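PDB 2WDC: sulfur oxidation protein soxB from Thermus thermophilus, which probably acts as a dimanganese hydrolase of the 5'-nucleotidase family in bacterial sulfur oxidation. Local coordinates for residues Leu364-Thr369 with Val537-Val542. Sequence-based numbering, arbitrary orientation.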
ATOM      1  N   LEU A 364     -18.806   9.427  13.812  1.00 14.03           N
ATOM      2  CA  LEU A 364     -18.625  10.861  13.620  1.00 15.64           C
ATOM      3  C   LEU A 364     -19.698  11.369  12.653  1.00 17.45           C
ATOM      4  O   LEU A 364     -20.224  12.481  12.807  1.00 17.73           O
ATOM      5  CB  LEU A 364     -17.235  11.170  13.049  1.00 14.69           C
ATOM      6  CG  LEU A 364     -16.054  10.917  13.992  1.00 21.41           C
ATOM      7  CD1 LEU A 364     -14.724  11.031  13.244  1.00 19.14           C
ATOM      8  CD2 LEU A 364     -16.100  11.903  15.153  1.00 23.34           C
ATOM      9  N   ALA A 365     -19.997  10.560  11.636  1.00 14.96           N
ATOM     10  CA  ALA A 365     -20.989  10.912  10.627  1.00 14.04           C
ATOM     11  C   ALA A 365     -21.340   9.646   9.871  1.00 15.59           C
ATOM     12  O   ALA A 365     -20.641   8.643   9.989  1.00 18.35           O
ATOM     13  CB  ALA A 365     -20.421  11.946   9.653  1.00 13.14           C
ATOM     14  N   VAL A 366     -22.409   9.700   9.088  1.00 12.43           N
ATOM     15  CA  VAL A 366     -22.788   8.566   8.253  1.00 12.84           C
ATOM     16  C   VAL A 366     -22.527   8.934   6.800  1.00 12.23           C
ATOM     17  O   VAL A 366     -22.853  10.031   6.364  1.00 13.39           O
ATOM     18  CB  VAL A 366     -24.271   8.195   8.447  1.00 15.74           C
ATOM     19  CG1 VAL A 366     -24.711   7.197   7.367  1.00 16.34           C
ATOM     20  CG2 VAL A 366     -24.486   7.620   9.835  1.00 21.70           C
ATOM     21  N   SER A 367     -21.951   8.010   6.033  1.00 12.48           N
ATOM     22  CA  SER A 367     -21.735   8.266   4.617  1.00 13.26           C
ATOM     23  C   SER A 367     -22.867   7.614   3.837  1.00 13.09           C
ATOM     24  O   SER A 367     -23.144   6.430   4.022  1.00 14.96           O
ATOM     25  CB  SER A 367     -20.404   7.669   4.141  1.00 10.96           C
ATOM     26  OG  SER A 367     -20.216   7.967   2.771  1.00 14.99           O
ATOM     27  N   GLU A 368     -23.522   8.384   2.977  1.00 13.01           N
ATOM     28  CA  GLU A 368     -24.631   7.845   2.197  1.00 13.18           C
ATOM     29  C   GLU A 368     -24.162   7.108   0.942  1.00 14.93           C
ATOM     30  O   GLU A 368     -24.912   6.328   0.348  1.00 16.50           O
ATOM     31  CB  GLU A 368     -25.621   8.959   1.838  1.00 16.98           C
ATOM     32  CG  GLU A 368     -26.239   9.587   3.067  1.00 16.90           C
ATOM     33  CD  GLU A 368     -27.313  10.601   2.735  1.00 22.27           C
ATOM     34  OE1 GLU A 368     -27.528  10.881   1.536  1.00 23.49           O
ATOM     35  OE2 GLU A 368     -27.917  11.144   3.686  1.00 25.05           O
ATOM     36  N   THR A 369     -22.912   7.335   0.557  1.00 14.32           N
ATOM     37  CA  THR A 369     -22.363   6.712  -0.644  1.00 14.66           C
ATOM     38  C   THR A 369     -20.989   6.098  -0.388  1.00 13.46           C
ATOM     39  O   THR A 369     -20.362   6.314   0.651  1.00 13.02           O
ATOM     40  CB  THR A 369     -22.281   7.720  -1.806  1.00 18.59           C
ATOM     41  OG1 THR A 369     -21.406   8.780  -1.429  1.00 22.95           O
ATOM     42  CG2 THR A 369     -23.666   8.297  -2.136  1.00 23.16           C
ATOM     43  N   VAL A 537     -21.448  18.311  10.014  1.00 18.24           N
ATOM     44  CA  VAL A 537     -22.414  17.899   8.993  1.00 17.55           C
ATOM     45  C   VAL A 537     -23.294  16.690   9.327  1.00 16.14           C
ATOM     46  O   VAL A 537     -24.425  16.599   8.838  1.00 18.31           O
ATOM     47  CB  VAL A 537     -21.781  17.796   7.590  1.00 18.74           C
ATOM     48  CG1 VAL A 537     -21.089  19.101   7.217  1.00 21.31           C
ATOM     49  CG2 VAL A 537     -20.798  16.637   7.528  1.00 18.29           C
ATOM     50  N   GLY A 538     -22.778  15.746  10.111  1.00 15.14           N
ATOM     51  CA  GLY A 538     -23.535  14.572  10.515  1.00 13.75           C
ATOM     52  C   GLY A 538     -23.672  13.489   9.451  1.00 12.32           C
ATOM     53  O   GLY A 538     -23.633  12.308   9.770  1.00 15.18           O
ATOM     54  N   ARG A 539     -23.879  13.907   8.206  1.00 14.76           N
ATOM     55  CA  ARG A 539     -24.025  12.974   7.087  1.00 14.10           C
ATOM     56  C   ARG A 539     -23.343  13.557   5.860  1.00 14.68           C
ATOM     57  O   ARG A 539     -23.364  14.772   5.640  1.00 16.34           O
ATOM     58  CB  ARG A 539     -25.513  12.739   6.773  1.00 15.83           C
ATOM     59  CG  ARG A 539     -26.251  11.941   7.827  1.00 20.57           C
ATOM     60  CD  ARG A 539     -27.709  11.728   7.435  1.00 20.32           C
ATOM     61  NE  ARG A 539     -27.882  10.586   6.542  1.00 22.91           N
ATOM     62  CZ  ARG A 539     -27.975   9.324   6.952  1.00 17.93           C
ATOM     63  NH1 ARG A 539     -27.888   9.034   8.240  1.00 23.90           N
ATOM     64  NH2 ARG A 539     -28.156   8.351   6.067  1.00 23.05           N
ATOM     65  N   VAL A 540     -22.722  12.692   5.063  1.00 12.19           N
ATOM     66  CA  VAL A 540     -22.086  13.131   3.831  1.00 14.51           C
ATOM     67  C   VAL A 540     -22.626  12.313   2.668  1.00 12.99           C
ATOM     68  O   VAL A 540     -23.113  11.203   2.864  1.00 13.31           O
ATOM     69  CB  VAL A 540     -20.552  13.066   3.899  1.00 13.07           C
ATOM     70  CG1 VAL A 540     -20.025  14.050   4.931  1.00 15.90           C
ATOM     71  CG2 VAL A 540     -20.087  11.669   4.212  1.00 14.41           C
ATOM     72  N   ARG A 541     -22.563  12.889   1.473  1.00 13.38           N
ATOM     73  CA  ARG A 541     -23.036  12.215   0.271  0.50  6.80           C
ATOM     74  C   ARG A 541     -22.231  12.679  -0.931  1.00 19.46           C
ATOM     75  O   ARG A 541     -22.683  13.487  -1.739  1.00 27.20           O
ATOM     76  CB  ARG A 541     -24.532  12.449   0.052  0.50  9.42           C
ATOM     77  CG  ARG A 541     -25.076  11.705  -1.164  0.50 16.50           C
ATOM     78  CD  ARG A 541     -26.565  11.924  -1.357  0.50 26.41           C
ATOM     79  NE  ARG A 541     -27.064  11.133  -2.475  0.50 30.00           N
ATOM     80  CZ  ARG A 541     -27.505   9.885  -2.363  0.50 39.55           C
ATOM     81  NH1 ARG A 541     -27.527   9.294  -1.177  0.50 27.14           N
ATOM     82  NH2 ARG A 541     -27.932   9.230  -3.435  0.50 38.44           N
ATOM     83  N   VAL A 542     -21.016  12.162  -1.028  1.00 14.42           N
ATOM     84  CA  VAL A 542     -20.111  12.518  -2.105  1.00 15.57           C
ATOM     85  C   VAL A 542     -20.413  11.708  -3.357  1.00 23.65           C
ATOM     86  O   VAL A 542     -20.266  10.488  -3.362  1.00 37.15           O
ATOM     87  CB  VAL A 542     -18.654  12.305  -1.667  1.00 17.08           C
ATOM     88  CG1 VAL A 542     -17.701  12.783  -2.753  1.00 20.54           C
ATOM     89  CG2 VAL A 542     -18.394  13.016  -0.355  1.00 23.96           C
TER
HETATM   90  O   HOH W   1     -20.615   9.932   0.797  1.00 18.81           O
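Val366 lies over one face of the Arg539 guanidinium, its CB 3.7 Å from NH1, while Glu368 takes the edge: NE donates to OE2 at 2.9 Å, a salt bridge in the guanidinium plane using the anti lone pair of OE2. The bend of Arg539 at chi3 (84°) turns the group back beside the valine. The other oxygen, OE1, forms a salt bridge with Arg541 NH1 at 3.1 Å, on its anti side but 23° out of the carboxylate plane, and CG2 of Thr369 sits over the centre of one face of that guanidinium. One glutamate thus joins two arginines in a network where long charged chains can stay near solvent. Strands 365-367 and 539-540 pair in parallel, 539-540 edging a small three-stranded sheet with 414-416 beyond 365-367. Val540 N hydrogen-bonds to Val366 O, and Glu368 N to Val540 O. Gly538, just past helix 526-537, has the positive phi glycine tolerates easily and accepts a hydrogen bond from Val366 N. On the face opposite Val366 and Arg539, branched Val540 packs CG2 3.8 Å from Ser367 CA and touches Leu384 and Leu534. Short hydroxyl side chains serve nearby carbonyls: Ser367 OG donates to Thr369 O, Thr369 OG1 to Val542 O; one water donates to both hydroxyls, accepting from Val542 N.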